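Local structure of glucose-resistance amylase regulator (Weissella paramesenteroides ATCC 33313, 4RK6) at residues T230-D243 with Y269-L281. The protein binds glucose and probably acts as a DNA-binding transcription regulator of the LacI family. Sequence-based numbering, arbitrary orientation. Where two conformers were deposited one is given.
Sequences TEIARPKLTTVKQD and YIPTELIQRDSVL. With GLC (alpha-D-glucopyranose), chain C.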
loop_
_atom_site.group_PDB
_atom_site.type_symbol
_atom_site.label_atom_id
_atom_site.label_comp_id
_atom_site.label_asym_id
_atom_site.label_seq_id
_atom_site.Cartn_x
_atom_site.Cartn_y
_atom_site.Cartn_z
ATOM N N THR A 230 4.873 10.413 2.355
ATOM C CA THR A 230 5.634 11.614 2.706
ATOM C C THR A 230 5.502 12.746 1.694
ATOM O O THR A 230 5.656 13.903 2.039
ATOM C CB THR A 230 7.134 11.320 2.936
ATOM O OG1 THR A 230 7.768 10.929 1.705
ATOM C CG2 THR A 230 7.308 10.260 3.984
ATOM N N GLU A 231 5.183 12.388 0.453
ATOM C CA GLU A 231 4.976 13.338 -0.648
ATOM C C GLU A 231 3.531 13.842 -0.748
ATOM O O GLU A 231 3.289 14.933 -1.274
ATOM C CB GLU A 231 5.340 12.661 -1.977
ATOM C CG GLU A 231 6.747 12.076 -2.060
ATOM C CD GLU A 231 6.881 10.983 -3.120
ATOM O OE1 GLU A 231 6.002 10.856 -4.004
ATOM O OE2 GLU A 231 7.874 10.230 -3.065
ATOM N N ILE A 232 2.582 13.042 -0.284
ATOM C CA ILE A 232 1.160 13.436 -0.372
ATOM C C ILE A 232 0.670 14.094 0.916
ATOM O O ILE A 232 -0.356 14.763 0.916
ATOM C CB ILE A 232 0.220 12.293 -0.844
ATOM C CG1 ILE A 232 0.024 11.229 0.201
ATOM C CG2 ILE A 232 0.732 11.648 -2.118
ATOM C CD1 ILE A 232 -0.820 10.060 -0.284
ATOM N N ALA A 233 1.422 13.933 2.003
ATOM C CA ALA A 233 1.144 14.647 3.251
ATOM C C ALA A 233 1.262 16.140 3.019
ATOM O O ALA A 233 2.008 16.596 2.129
ATOM C CB ALA A 233 2.136 14.237 4.334
ATOM N N ARG A 234 0.535 16.901 3.823
ATOM C CA ARG A 234 0.643 18.354 3.826
ATOM C C ARG A 234 0.683 18.823 5.261
ATOM O O ARG A 234 -0.316 18.705 5.972
ATOM C CB ARG A 234 -0.516 19.008 3.057
ATOM C CG ARG A 234 -0.485 18.759 1.553
ATOM C CD ARG A 234 0.603 19.572 0.851
ATOM N NE ARG A 234 0.628 19.391 -0.602
ATOM C CZ ARG A 234 1.149 18.349 -1.260
ATOM N NH1 ARG A 234 1.667 17.298 -0.622
ATOM N NH2 ARG A 234 1.118 18.342 -2.592
ATOM N N PRO A 235 1.827 19.328 5.721
ATOM C CA PRO A 235 3.038 19.572 4.924
ATOM C C PRO A 235 3.751 18.306 4.484
ATOM O O PRO A 235 3.665 17.260 5.162
ATOM C CB PRO A 235 3.944 20.305 5.923
ATOM C CG PRO A 235 3.557 19.722 7.249
ATOM C CD PRO A 235 2.060 19.581 7.153
ATOM N N LYS A 236 4.481 18.384 3.368
ATOM C CA LYS A 236 5.295 17.250 2.931
ATOM C C LYS A 236 6.290 16.907 4.042
ATOM O O LYS A 236 6.861 17.800 4.682
ATOM C CB LYS A 236 6.034 17.570 1.628
ATOM C CG LYS A 236 5.131 17.682 0.397
ATOM C CD LYS A 236 5.904 18.195 -0.812
ATOM C CE LYS A 236 5.090 18.124 -2.102
ATOM N NZ LYS A 236 5.091 16.777 -2.749
ATOM N N LEU A 237 6.501 15.618 4.244
ATOM C CA LEU A 237 7.300 15.140 5.376
ATOM C C LEU A 237 8.766 14.987 5.047
ATOM O O LEU A 237 9.149 14.315 4.085
ATOM C CB LEU A 237 6.745 13.808 5.892
ATOM C CG LEU A 237 5.454 13.926 6.679
ATOM C CD1 LEU A 237 4.680 12.613 6.634
ATOM C CD2 LEU A 237 5.744 14.359 8.126
ATOM N N THR A 238 9.571 15.619 5.889
ATOM C CA THR A 238 11.012 15.368 5.961
ATOM C C THR A 238 11.176 13.916 6.391
ATOM O O THR A 238 10.440 13.414 7.274
ATOM C CB THR A 238 11.648 16.355 6.932
ATOM O OG1 THR A 238 11.503 17.676 6.381
ATOM C CG2 THR A 238 13.129 16.071 7.149
ATOM N N THR A 239 12.091 13.202 5.733
ATOM C CA THR A 239 12.128 11.762 5.876
ATOM C C THR A 239 13.537 11.197 5.611
ATOM O O THR A 239 14.305 11.762 4.808
ATOM C CB THR A 239 11.092 11.111 4.930
ATOM O OG1 THR A 239 10.946 9.727 5.236
ATOM C CG2 THR A 239 11.473 11.275 3.440
ATOM N N VAL A 240 13.875 10.103 6.294
ATOM C CA VAL A 240 15.002 9.254 5.870
ATOM C C VAL A 240 14.477 8.253 4.871
ATOM O O VAL A 240 13.707 7.328 5.197
ATOM C CB VAL A 240 15.728 8.539 7.034
ATOM C CG1 VAL A 240 16.737 7.504 6.509
ATOM C CG2 VAL A 240 16.429 9.562 7.898
ATOM N N LYS A 241 14.889 8.428 3.627
ATOM C CA LYS A 241 14.460 7.553 2.567
ATOM C C LYS A 241 15.338 6.312 2.488
ATOM O O LYS A 241 16.545 6.422 2.283
ATOM C CB LYS A 241 14.500 8.256 1.221
ATOM C CG LYS A 241 13.786 7.448 0.140
ATOM C CD LYS A 241 13.717 8.236 -1.159
ATOM C CE LYS A 241 12.514 7.864 -2.004
ATOM N NZ LYS A 241 12.599 6.468 -2.460
ATOM N N GLN A 242 14.727 5.153 2.653
ATOM C CA GLN A 242 15.427 3.878 2.418
ATOM C C GLN A 242 15.336 3.510 0.950
ATOM O O GLN A 242 14.327 3.771 0.278
ATOM C CB GLN A 242 14.810 2.754 3.237
ATOM C CG GLN A 242 14.786 3.034 4.731
ATOM C CD GLN A 242 14.662 1.745 5.537
ATOM O OE1 GLN A 242 15.473 0.837 5.392
ATOM N NE2 GLN A 242 13.614 1.638 6.332
ATOM N N ASP A 243 16.386 2.880 0.447
ATOM C CA ASP A 243 16.371 2.409 -0.913
ATOM C C ASP A 243 15.878 0.968 -0.971
ATOM O O ASP A 243 16.676 0.031 -1.102
ATOM C CB ASP A 243 17.786 2.586 -1.510
ATOM C CG ASP A 243 17.801 2.503 -3.040
ATOM O OD1 ASP A 243 16.807 2.059 -3.639
ATOM O OD2 ASP A 243 18.837 2.904 -3.616
ATOM N N TYR A 269 25.109 -3.162 4.176
ATOM C CA TYR A 269 24.359 -1.955 4.491
ATOM C C TYR A 269 24.139 -1.169 3.219
ATOM O O TYR A 269 25.084 -0.940 2.445
ATOM C CB TYR A 269 25.074 -1.105 5.544
ATOM C CG TYR A 269 25.134 -1.751 6.903
ATOM C CD1 TYR A 269 23.975 -1.995 7.624
ATOM C CD2 TYR A 269 26.350 -2.151 7.459
ATOM C CE1 TYR A 269 24.015 -2.606 8.859
ATOM C CE2 TYR A 269 26.404 -2.754 8.697
ATOM C CZ TYR A 269 25.235 -2.978 9.391
ATOM O OH TYR A 269 25.271 -3.581 10.613
ATOM N N ILE A 270 22.886 -0.775 3.007
ATOM C CA ILE A 270 22.491 0.020 1.867
ATOM C C ILE A 270 22.329 1.472 2.349
ATOM O O ILE A 270 21.654 1.737 3.353
ATOM C CB ILE A 270 21.193 -0.538 1.242
ATOM C CG1 ILE A 270 21.348 -2.029 0.909
ATOM C CG2 ILE A 270 20.767 0.286 0.023
ATOM C CD1 ILE A 270 22.440 -2.377 -0.088
ATOM N N PRO A 271 22.982 2.420 1.658
ATOM C CA PRO A 271 22.924 3.819 2.080
ATOM C C PRO A 271 21.513 4.388 2.085
ATOM O O PRO A 271 20.670 3.942 1.316
ATOM C CB PRO A 271 23.726 4.562 0.992
ATOM C CG PRO A 271 24.393 3.522 0.168
ATOM C CD PRO A 271 23.581 2.278 0.309
ATOM N N THR A 272 21.315 5.377 2.945
ATOM C CA THR A 272 20.071 6.150 2.991
ATOM C C THR A 272 20.413 7.623 2.879
ATOM O O THR A 272 21.581 8.024 2.833
ATOM C CB THR A 272 19.292 5.928 4.305
ATOM O OG1 THR A 272 20.017 6.462 5.414
ATOM C CG2 THR A 272 19.030 4.477 4.515
ATOM N N GLU A 273 19.386 8.446 2.871
ATOM C CA GLU A 273 19.589 9.872 2.778
ATOM C C GLU A 273 18.400 10.560 3.433
ATOM O O GLU A 273 17.276 10.044 3.378
ATOM C CB GLU A 273 19.667 10.278 1.320
ATOM C CG GLU A 273 18.445 9.869 0.496
ATOM C CD GLU A 273 18.704 9.912 -1.007
ATOM O OE1 GLU A 273 19.896 9.938 -1.421
ATOM O OE2 GLU A 273 17.705 9.937 -1.770
ATOM N N LEU A 274 18.684 11.705 4.014
ATOM C CA LEU A 274 17.688 12.468 4.732
ATOM C C LEU A 274 17.192 13.525 3.760
ATOM O O LEU A 274 17.966 14.353 3.284
ATOM C CB LEU A 274 18.314 13.059 5.990
ATOM C CG LEU A 274 17.304 13.608 6.993
ATOM C CD1 LEU A 274 17.941 13.738 8.375
ATOM C CD2 LEU A 274 16.746 14.953 6.545
ATOM N N ILE A 275 15.920 13.426 3.384
ATOM C CA ILE A 275 15.318 14.348 2.471
ATOM C C ILE A 275 14.538 15.395 3.225
ATOM O O ILE A 275 13.544 15.106 3.914
ATOM C CB ILE A 275 14.383 13.629 1.487
ATOM C CG1 ILE A 275 15.150 12.555 0.730
ATOM C CG2 ILE A 275 13.759 14.640 0.533
ATOM C CD1 ILE A 275 14.304 11.765 -0.223
ATOM N N GLN A 276 14.991 16.627 3.087
ATOM C CA GLN A 276 14.404 17.739 3.803
ATOM C C GLN A 276 13.259 18.274 2.995
ATOM O O GLN A 276 13.436 18.605 1.825
ATOM C CB GLN A 276 15.489 18.791 3.993
ATOM C CG GLN A 276 15.093 20.028 4.711
ATOM C CD GLN A 276 16.091 21.083 4.388
ATOM O OE1 GLN A 276 17.284 20.900 4.646
ATOM N NE2 GLN A 276 15.637 22.157 3.757
ATOM N N ARG A 277 12.080 18.299 3.614
ATOM C CA ARG A 277 10.875 18.832 2.987
ATOM C C ARG A 277 10.312 19.940 3.888
ATOM O O ARG A 277 11.023 20.877 4.165
ATOM C CB ARG A 277 9.880 17.716 2.676
ATOM C CG ARG A 277 10.472 16.652 1.763
ATOM C CD ARG A 277 9.401 15.969 0.956
ATOM N NE ARG A 277 9.922 14.998 0.000
ATOM C CZ ARG A 277 9.856 13.688 0.151
ATOM N NH1 ARG A 277 9.346 13.159 1.253
ATOM N NH2 ARG A 277 10.310 12.904 -0.812
ATOM N N ASP A 278 9.068 19.839 4.351
ATOM C CA ASP A 278 8.362 20.981 4.944
ATOM C C ASP A 278 7.887 20.790 6.385
ATOM O O ASP A 278 7.153 21.617 6.913
ATOM C CB ASP A 278 7.176 21.357 4.041
ATOM C CG ASP A 278 7.621 21.813 2.666
ATOM O OD1 ASP A 278 8.623 22.540 2.575
ATOM O OD2 ASP A 278 6.979 21.446 1.676
ATOM N N SER A 279 8.353 19.745 7.050
ATOM C CA SER A 279 7.809 19.395 8.359
ATOM C C SER A 279 8.738 19.641 9.540
ATOM O O SER A 279 8.458 19.152 10.634
ATOM C CB SER A 279 7.336 17.929 8.361
ATOM O OG SER A 279 8.413 17.029 8.203
ATOM N N VAL A 280 9.825 20.401 9.337
ATOM C CA VAL A 280 10.729 20.731 10.440
ATOM C C VAL A 280 10.984 22.229 10.538
ATOM O O VAL A 280 11.301 22.878 9.557
ATOM C CB VAL A 280 12.088 19.989 10.304
ATOM C CG1 VAL A 280 12.999 20.346 11.460
ATOM C CG2 VAL A 280 11.850 18.475 10.254
ATOM N N LEU A 281 10.888 22.746 11.752
ATOM C CA LEU A 281 11.142 24.156 12.048
ATOM C C LEU A 281 12.492 24.289 12.754
ATOM O O LEU A 281 12.836 23.473 13.613
ATOM C CB LEU A 281 10.030 24.673 12.964
ATOM C CG LEU A 281 9.850 26.191 13.083
ATOM C CD1 LEU A 281 9.234 26.746 11.811
ATOM C CD2 LEU A 281 8.991 26.540 14.299
HETATM C C1 GLC C . 9.983 -2.722 9.053
HETATM C C2 GLC C . 11.358 -2.503 8.422
HETATM C C3 GLC C . 11.908 -1.112 8.658
HETATM C C4 GLC C . 10.824 -0.072 8.360
HETATM C C5 GLC C . 9.649 -0.337 9.303
HETATM C C6 GLC C . 8.500 0.641 9.065
HETATM O O1 GLC C . 10.197 -3.021 10.379
HETATM O O2 GLC C . 12.307 -3.429 8.947
HETATM O O3 GLC C . 13.003 -0.975 7.760
HETATM O O4 GLC C . 11.346 1.214 8.501
HETATM O O5 GLC C . 9.107 -1.609 9.065
HETATM O O6 GLC C . 7.998 0.525 7.771
HETATM O O HOH W 1 9.783 10.053 -1.218
HETATM O O HOH W 2 4.421 20.889 1.901
HETATM O O HOH W 3 18.526 2.048 2.063
#
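Arg277 reaches back across Lys236 and Leu237 to the helix ending at Ile232, its chain extended from CG to NE. There Arg277 NH1 serves two acceptors, Thr230 OG1 at 2.8 Å and the carbonyl O of Leu237 at 3.1 Å, both somewhat tilted from the guanidinium plane. The flat group is sandwiched: Glu231 CG lies over one face and Ile275 CG2 over the other, each offset toward the rim. Glu231's carboxylate stands steeply to the guanidinium, 78° between planes, and the two meet through a water held in the plane by Arg277 NH2 and donating to Glu231 OE2.

Beside Arg277, Thr238 and Ser279 make side-chain-to-backbone bonds across the contact. With Thr238 OG1 beside its own backbone N (chi1 -65°), the hydroxyl accepts from Arg277 N at 2.9 Å, while Thr238 CG2 swings toward Leu274 CD2, 3.8 Å away. Ser279 OG receives Thr238 N in a fairly straight bond and also bonds Ile221 O, tying in strand 220-223. Asp278 N donates to Lys236 O, and Pro235 CB, just past a cis peptide, rests 3.9 Å from Asp278 CB.

Further along, Thr239 and Ile275 form a hydrogen-bonded antiparallel pair, and Lys241 N bonds Glu273 O. The Lys241 side chain runs slantwise past that of Ile275, Lys241 CD to Ile275 CD1 at 3.7 Å; on the opposite face Val240 CG1 meets Thr272 OG1 beneath helix 110-123. Gln242 follows, NE2 aimed almost straight (175°) at glucose O3 while Ser108 holds OE1. Strand 267-275, antiparallel between 104-108 and 238-241, thus joins the strands of the two lobes at the hinge beside the sugar cleft, as in the LacI/periplasmic-binding-protein fold.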